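Local coordinates for glyoxalase 3 (Candida albicans, PDB 4LRU), which converts methylglyoxal to D-lactate in a single glutathione-independent step, detoxifying the methylglyoxal that the cell itself produces, at residues T17-S20 with K24-V27; K91-D96 with A118-K123; I200-E203 with N208-V211. One frame throughout, in Å; residues are numbered along the deposited sequence.

Interaction 1: residues T17-S20 with K24-V27; sequences TFYS and KTGV
Thr17 and Lys24 face each other through a single backbone bridge, their CA atoms 3.9 Å apart, where the loop between strand 6-10 and helix 29-42 of this DJ-1/PfpI fold doubles back on itself. On the outer side the aliphatic part of Lys24 lies against the backbone of Thr17, its CG 3.5 Å from Thr17 N; the rest of the lysine chain runs on extended. The inner side is made by Phe18 and Thr25. The CB of Phe18 points toward the segment 24-27, and the methyl CG2 of Thr25 meets the CB and CG end of that side chain obliquely, 3.7 Å from Phe18 CB, while Thr25 CB sits 3.8 Å from Phe18 CD2. Within its own segment Phe18 turns an edge to the neighbouring Tyr19, with Phe18 CD2 standing 3.7 Å above the centre of the tyrosine ring. His60 also stacks on Tyr19, and His109 meets the ring of Phe18. The polar ends converge on one carboxylate oxygen: Asp58 OD2 is hydrogen-bonded to Tyr19 OH and, separately, to Thr25 OG1, which ties the two segments together indirectly. The two aromatic side chains lie in the neighbourhood of the inferred active-site residues Glu171 and His140. At the edge of the tyrosine ring, near its plane, Lys24 O lies 3.6 Å from Tyr19 CE2.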
# COMPACT_ATOMS: atom_id res chain seq x y z
N THR A 17 -11.72 -8.38 13.45
CA THR A 17 -13.09 -8.46 12.93
C THR A 17 -13.61 -7.08 12.54
O THR A 17 -13.53 -6.13 13.31
CB THR A 17 -14.06 -9.11 13.94
OG1 THR A 17 -14.08 -8.36 15.16
CG2 THR A 17 -13.62 -10.54 14.24
N PHE A 18 -14.14 -6.98 11.32
CA PHE A 18 -14.36 -5.70 10.66
C PHE A 18 -15.64 -5.71 9.82
O PHE A 18 -16.47 -4.81 9.92
CB PHE A 18 -13.15 -5.39 9.76
CG PHE A 18 -13.30 -4.14 8.95
CD1 PHE A 18 -13.22 -2.89 9.54
CD2 PHE A 18 -13.49 -4.21 7.58
CE1 PHE A 18 -13.33 -1.74 8.78
CE2 PHE A 18 -13.59 -3.07 6.81
CZ PHE A 18 -13.52 -1.83 7.41
N TYR A 19 -15.80 -6.75 9.00
CA TYR A 19 -16.94 -6.83 8.08
C TYR A 19 -18.23 -7.24 8.81
O TYR A 19 -18.19 -7.89 9.85
CB TYR A 19 -16.64 -7.84 6.98
CG TYR A 19 -15.45 -7.45 6.13
CD1 TYR A 19 -15.55 -6.42 5.21
CD2 TYR A 19 -14.22 -8.09 6.27
CE1 TYR A 19 -14.48 -6.06 4.42
CE2 TYR A 19 -13.14 -7.72 5.50
CZ TYR A 19 -13.27 -6.71 4.58
OH TYR A 19 -12.19 -6.33 3.79
N SER A 20 -19.37 -6.90 8.21
CA SER A 20 -20.67 -7.31 8.73
C SER A 20 -20.82 -8.82 8.89
O SER A 20 -21.58 -9.28 9.74
CB SER A 20 -21.79 -6.79 7.81
OG SER A 20 -21.77 -5.37 7.78
N LYS A 24 -12.44 -10.91 9.43
CA LYS A 24 -11.41 -9.92 9.74
C LYS A 24 -10.89 -9.18 8.51
O LYS A 24 -10.81 -9.75 7.42
CB LYS A 24 -10.23 -10.61 10.42
CG LYS A 24 -10.60 -11.24 11.74
CD LYS A 24 -9.36 -11.70 12.49
CE LYS A 24 -9.70 -12.27 13.85
NZ LYS A 24 -8.44 -12.62 14.57
N THR A 25 -10.51 -7.92 8.70
CA THR A 25 -9.61 -7.27 7.77
C THR A 25 -8.17 -7.41 8.21
O THR A 25 -7.87 -8.00 9.27
CB THR A 25 -9.98 -5.79 7.53
OG1 THR A 25 -9.29 -5.31 6.36
CG2 THR A 25 -9.60 -4.91 8.70
N GLY A 26 -7.28 -6.88 7.39
CA GLY A 26 -5.84 -7.05 7.50
C GLY A 26 -5.24 -6.80 6.14
O GLY A 26 -5.74 -5.95 5.40
N VAL A 27 -4.17 -7.51 5.82
CA VAL A 27 -3.44 -7.32 4.56
C VAL A 27 -4.17 -8.05 3.44
O VAL A 27 -4.48 -9.23 3.56
CB VAL A 27 -2.02 -7.87 4.70
CG1 VAL A 27 -1.25 -7.77 3.37
CG2 VAL A 27 -1.28 -7.16 5.82

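Interaction 2: residues K91-D96 with A118-K123; sequences KASDLD and AKDLQK
Asp120 OD2 receives a 2.7 Å hydrogen bond from a water that in turn accepts one of 2.9 Å from Ser93 N, a water bridge between the short 3-10 turn 92-94 and the first turn of helix 119-130 in this DJ-1/PfpI alpha/beta fold. The same carboxylate oxygen, Asp120 OD2, comes 3.3 Å from Ser93 CB, so the side chain of Asp120 leans across the serine's carbon while the water links its acid to the backbone. Asp120 CG lies beside its own backbone nitrogen (chi1 -68°), a setting that carries the carboxylate over to the turn. Deeper in, Ala92 points its methyl toward the helix and touches both Asp120 and Leu121; Ala92 CB meets Asp120 CB at 3.7 Å. Leu121 also packs on Leu8 and Ala10 of strand 6-10. Ala118 holds the N-cap position of the helix. Glu51 takes the amide protons of Asp120 and Leu121 on its two carboxylate oxygens and also packs against Ala92; a negative charge here would probably suit the helix start. Strand 90-91, an outer strand of the sheet, leads into the turn, which is held by the backbone hydrogen bonds Asp94 N to Lys91 O and Leu95 N to Ala92 O. In the apolar part, the branch CD2 of Leu121 stands 3.8 Å from Ala92 CB.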
# COMPACT_ATOMS: atom_id res chain seq x y z
N LYS A 91 9.57 -4.99 12.12
CA LYS A 91 8.94 -3.80 12.67
C LYS A 91 9.65 -2.56 12.11
O LYS A 91 10.88 -2.51 12.10
CB LYS A 91 9.05 -3.83 14.21
CG LYS A 91 8.26 -2.75 14.91
CD LYS A 91 8.12 -3.05 16.39
CE LYS A 91 9.45 -2.98 17.11
NZ LYS A 91 9.28 -3.13 18.59
N ALA A 92 8.89 -1.58 11.63
CA ALA A 92 9.48 -0.44 10.91
C ALA A 92 10.56 0.27 11.72
O ALA A 92 11.59 0.68 11.17
CB ALA A 92 8.40 0.54 10.47
N SER A 93 10.35 0.42 13.02
CA SER A 93 11.31 1.14 13.86
C SER A 93 12.66 0.42 13.97
O SER A 93 13.65 1.04 14.35
CB SER A 93 10.73 1.34 15.26
OG SER A 93 10.58 0.09 15.89
N ASP A 94 12.69 -0.88 13.67
CA ASP A 94 13.94 -1.63 13.67
C ASP A 94 14.76 -1.46 12.38
O ASP A 94 15.85 -2.02 12.26
CB ASP A 94 13.70 -3.12 13.93
CG ASP A 94 13.21 -3.40 15.33
OD1 ASP A 94 13.66 -2.69 16.26
OD2 ASP A 94 12.39 -4.32 15.49
N LEU A 95 14.25 -0.67 11.45
CA LEU A 95 14.92 -0.47 10.16
C LEU A 95 15.55 0.91 10.09
O LEU A 95 15.13 1.83 10.78
CB LEU A 95 13.90 -0.61 9.04
CG LEU A 95 13.18 -1.97 8.99
CD1 LEU A 95 12.12 -1.95 7.90
CD2 LEU A 95 14.14 -3.13 8.80
N ASP A 96 16.56 1.06 9.23
CA ASP A 96 17.13 2.37 8.92
C ASP A 96 16.42 2.98 7.72
O ASP A 96 16.55 2.47 6.61
CB ASP A 96 18.63 2.24 8.61
CG ASP A 96 19.31 3.59 8.37
OD1 ASP A 96 18.60 4.58 8.08
OD2 ASP A 96 20.56 3.66 8.47
N ALA A 118 1.14 5.74 11.58
CA ALA A 118 2.29 4.84 11.52
C ALA A 118 3.55 5.64 11.26
O ALA A 118 4.12 5.60 10.16
CB ALA A 118 2.08 3.77 10.46
N LYS A 119 4.03 6.33 12.30
CA LYS A 119 5.02 7.36 12.10
C LYS A 119 6.35 6.80 11.61
O LYS A 119 7.04 7.47 10.86
CB LYS A 119 5.19 8.19 13.37
CG LYS A 119 3.94 9.02 13.66
CD LYS A 119 4.12 10.04 14.76
CE LYS A 119 2.80 10.75 15.01
NZ LYS A 119 2.35 11.54 13.83
N ASP A 120 6.70 5.58 12.00
CA ASP A 120 7.95 4.98 11.51
C ASP A 120 7.89 4.64 10.02
O ASP A 120 8.80 5.00 9.25
CB ASP A 120 8.30 3.73 12.33
CG ASP A 120 8.68 4.05 13.76
OD1 ASP A 120 9.50 4.99 13.95
OD2 ASP A 120 8.21 3.35 14.69
N LEU A 121 6.83 3.95 9.59
CA LEU A 121 6.61 3.74 8.15
C LEU A 121 6.57 5.07 7.41
O LEU A 121 7.15 5.21 6.32
CB LEU A 121 5.30 2.98 7.90
CG LEU A 121 5.35 1.50 8.23
CD1 LEU A 121 3.99 0.87 8.07
CD2 LEU A 121 6.36 0.80 7.32
N GLN A 122 5.87 6.05 7.99
CA GLN A 122 5.77 7.36 7.35
C GLN A 122 7.14 8.01 7.19
O GLN A 122 7.39 8.69 6.17
CB GLN A 122 4.81 8.26 8.13
CG GLN A 122 3.35 7.89 7.92
CD GLN A 122 2.41 8.78 8.69
OE1 GLN A 122 2.72 9.20 9.81
NE2 GLN A 122 1.27 9.11 8.10
N LYS A 123 8.00 7.83 8.18
CA LYS A 123 9.35 8.38 8.13
C LYS A 123 10.16 7.71 7.02
O LYS A 123 10.93 8.37 6.33
CB LYS A 123 10.06 8.22 9.49
CG LYS A 123 11.49 8.73 9.52
CD LYS A 123 11.53 10.24 9.36
CE LYS A 123 12.92 10.81 9.54
NZ LYS A 123 13.00 12.25 9.15
O HOH W 1 7.68 0.71 14.16

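Interaction 3: residues I200-E203 with N208-V211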
# COMPACT_ATOMS: atom_id res chain seq x y z
N ILE A 200 -8.26 11.52 -8.12
CA ILE A 200 -8.69 11.15 -9.46
C ILE A 200 -9.47 9.84 -9.39
O ILE A 200 -8.92 8.80 -9.01
CB ILE A 200 -7.49 10.97 -10.41
CG1 ILE A 200 -6.56 12.19 -10.38
CG2 ILE A 200 -7.98 10.70 -11.82
CD1 ILE A 200 -7.21 13.46 -10.84
N GLU A 201 -10.76 9.89 -9.74
CA GLU A 201 -11.62 8.72 -9.61
C GLU A 201 -11.58 7.89 -10.90
O GLU A 201 -11.75 8.43 -11.99
CB GLU A 201 -13.06 9.17 -9.31
CG GLU A 201 -14.09 8.05 -9.34
CD GLU A 201 -14.68 7.74 -7.97
OE1 GLU A 201 -14.66 8.62 -7.09
OE2 GLU A 201 -15.16 6.60 -7.78
N PRO A 202 -11.33 6.58 -10.78
CA PRO A 202 -11.43 5.72 -11.96
C PRO A 202 -12.87 5.71 -12.50
O PRO A 202 -13.82 6.07 -11.79
CB PRO A 202 -11.06 4.35 -11.42
CG PRO A 202 -11.52 4.40 -10.00
CD PRO A 202 -11.17 5.79 -9.56
N GLU A 203 -13.05 5.28 -13.74
CA GLU A 203 -14.39 5.24 -14.31
C GLU A 203 -15.28 4.29 -13.50
O GLU A 203 -16.44 4.60 -13.22
CB GLU A 203 -14.33 4.77 -15.75
CG GLU A 203 -13.57 5.72 -16.63
CD GLU A 203 -14.11 5.72 -18.03
OE1 GLU A 203 -14.56 6.79 -18.50
OE2 GLU A 203 -14.12 4.64 -18.65
N ASN A 208 -8.53 -1.41 -13.53
CA ASN A 208 -7.07 -1.41 -13.41
C ASN A 208 -6.57 -0.00 -13.74
O ASN A 208 -6.53 0.39 -14.91
CB ASN A 208 -6.51 -2.43 -14.39
CG ASN A 208 -5.00 -2.53 -14.34
OD1 ASN A 208 -4.34 -2.09 -13.39
ND2 ASN A 208 -4.44 -3.10 -15.40
N PHE A 209 -6.30 0.79 -12.71
CA PHE A 209 -6.07 2.22 -12.89
C PHE A 209 -5.06 2.73 -11.89
O PHE A 209 -5.14 2.41 -10.70
CB PHE A 209 -7.38 3.00 -12.74
CG PHE A 209 -7.25 4.48 -12.97
CD1 PHE A 209 -6.95 4.98 -14.23
CD2 PHE A 209 -7.41 5.37 -11.92
CE1 PHE A 209 -6.82 6.35 -14.43
CE2 PHE A 209 -7.29 6.73 -12.12
CZ PHE A 209 -6.98 7.22 -13.37
N THR A 210 -4.11 3.51 -12.40
CA THR A 210 -3.12 4.19 -11.59
C THR A 210 -3.00 5.66 -11.97
O THR A 210 -3.39 6.08 -13.08
CB THR A 210 -1.73 3.57 -11.73
OG1 THR A 210 -1.26 3.77 -13.08
CG2 THR A 210 -1.75 2.10 -11.38
N VAL A 211 -2.43 6.42 -11.04
CA VAL A 211 -2.10 7.82 -11.27
C VAL A 211 -0.65 8.03 -10.89
O VAL A 211 -0.22 7.61 -9.81
CB VAL A 211 -2.99 8.74 -10.43
CG1 VAL A 211 -2.50 10.18 -10.49
CG2 VAL A 211 -4.44 8.64 -10.91
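Phe209 is the large bump of this contact, and its ring lies lengthwise beside the segment 200-203, with Pro202 CB against its root and the methyl CG2 of Ile200 at its far end. The two segments belong to the connection from strand 198-199 to strand 210-213, the latter an outermost strand of the central DJ-1/PfpI sheet. The CB of Phe209 points toward 200-203; with CG anti to the backbone nitrogen (chi1 -178°), the ring then runs along the contact toward Ile200. There it is met at its edge, near the ring plane, by Ile200 CG2, 3.9 Å from Phe209 CZ and almost as near to CE2. At the root the approach is oblique: Pro202 CB rests 3.8 Å from Phe209 CD2, and Pro202 CA is 4.0 Å from that same carbon. A second, smaller bump is Val211 CG2, one of two methyls on the next inward-pointing residue: it packs 3.9 Å from Ile200 CB and grazes CG1. Ile200 thus serves two partners, CG2 meeting the phenylalanine, CB and more loosely CG1 the valine. The side-chain contacts are apolar, built by van der Waals fit.

Around it, Val220 touches both Pro202 and Phe209, and Thr167 touches Pro202. Lys162 of strand 162-163 lies against Ile200 and Val211. Val211 pairs by backbone hydrogen bonding with Thr218 of strand 216-219, the neighbour of strand 210-213 in the central sheet.

The three contacts follow one another along the chain and do not touch. Interaction 1 lies nearest the inferred active-site residues: the side chain of Phe18 is about 7 Å from that of Glu171, and that of Tyr19 about 7 Å from that of His140. In interaction 3 the side chain of Pro202 remains about 11 Å from those of Cys139 and Glu171, and interaction 2 lies away from these sites. Interactions 2 and 3 sit on opposite sides of the chain's centre, their own centres 29 Å apart, and include residues of the two outermost strands of the central sheet, 90-91 and 210-213. The centre of interaction 1 is 24 Å from that of interaction 2 and 25 Å from that of interaction 3.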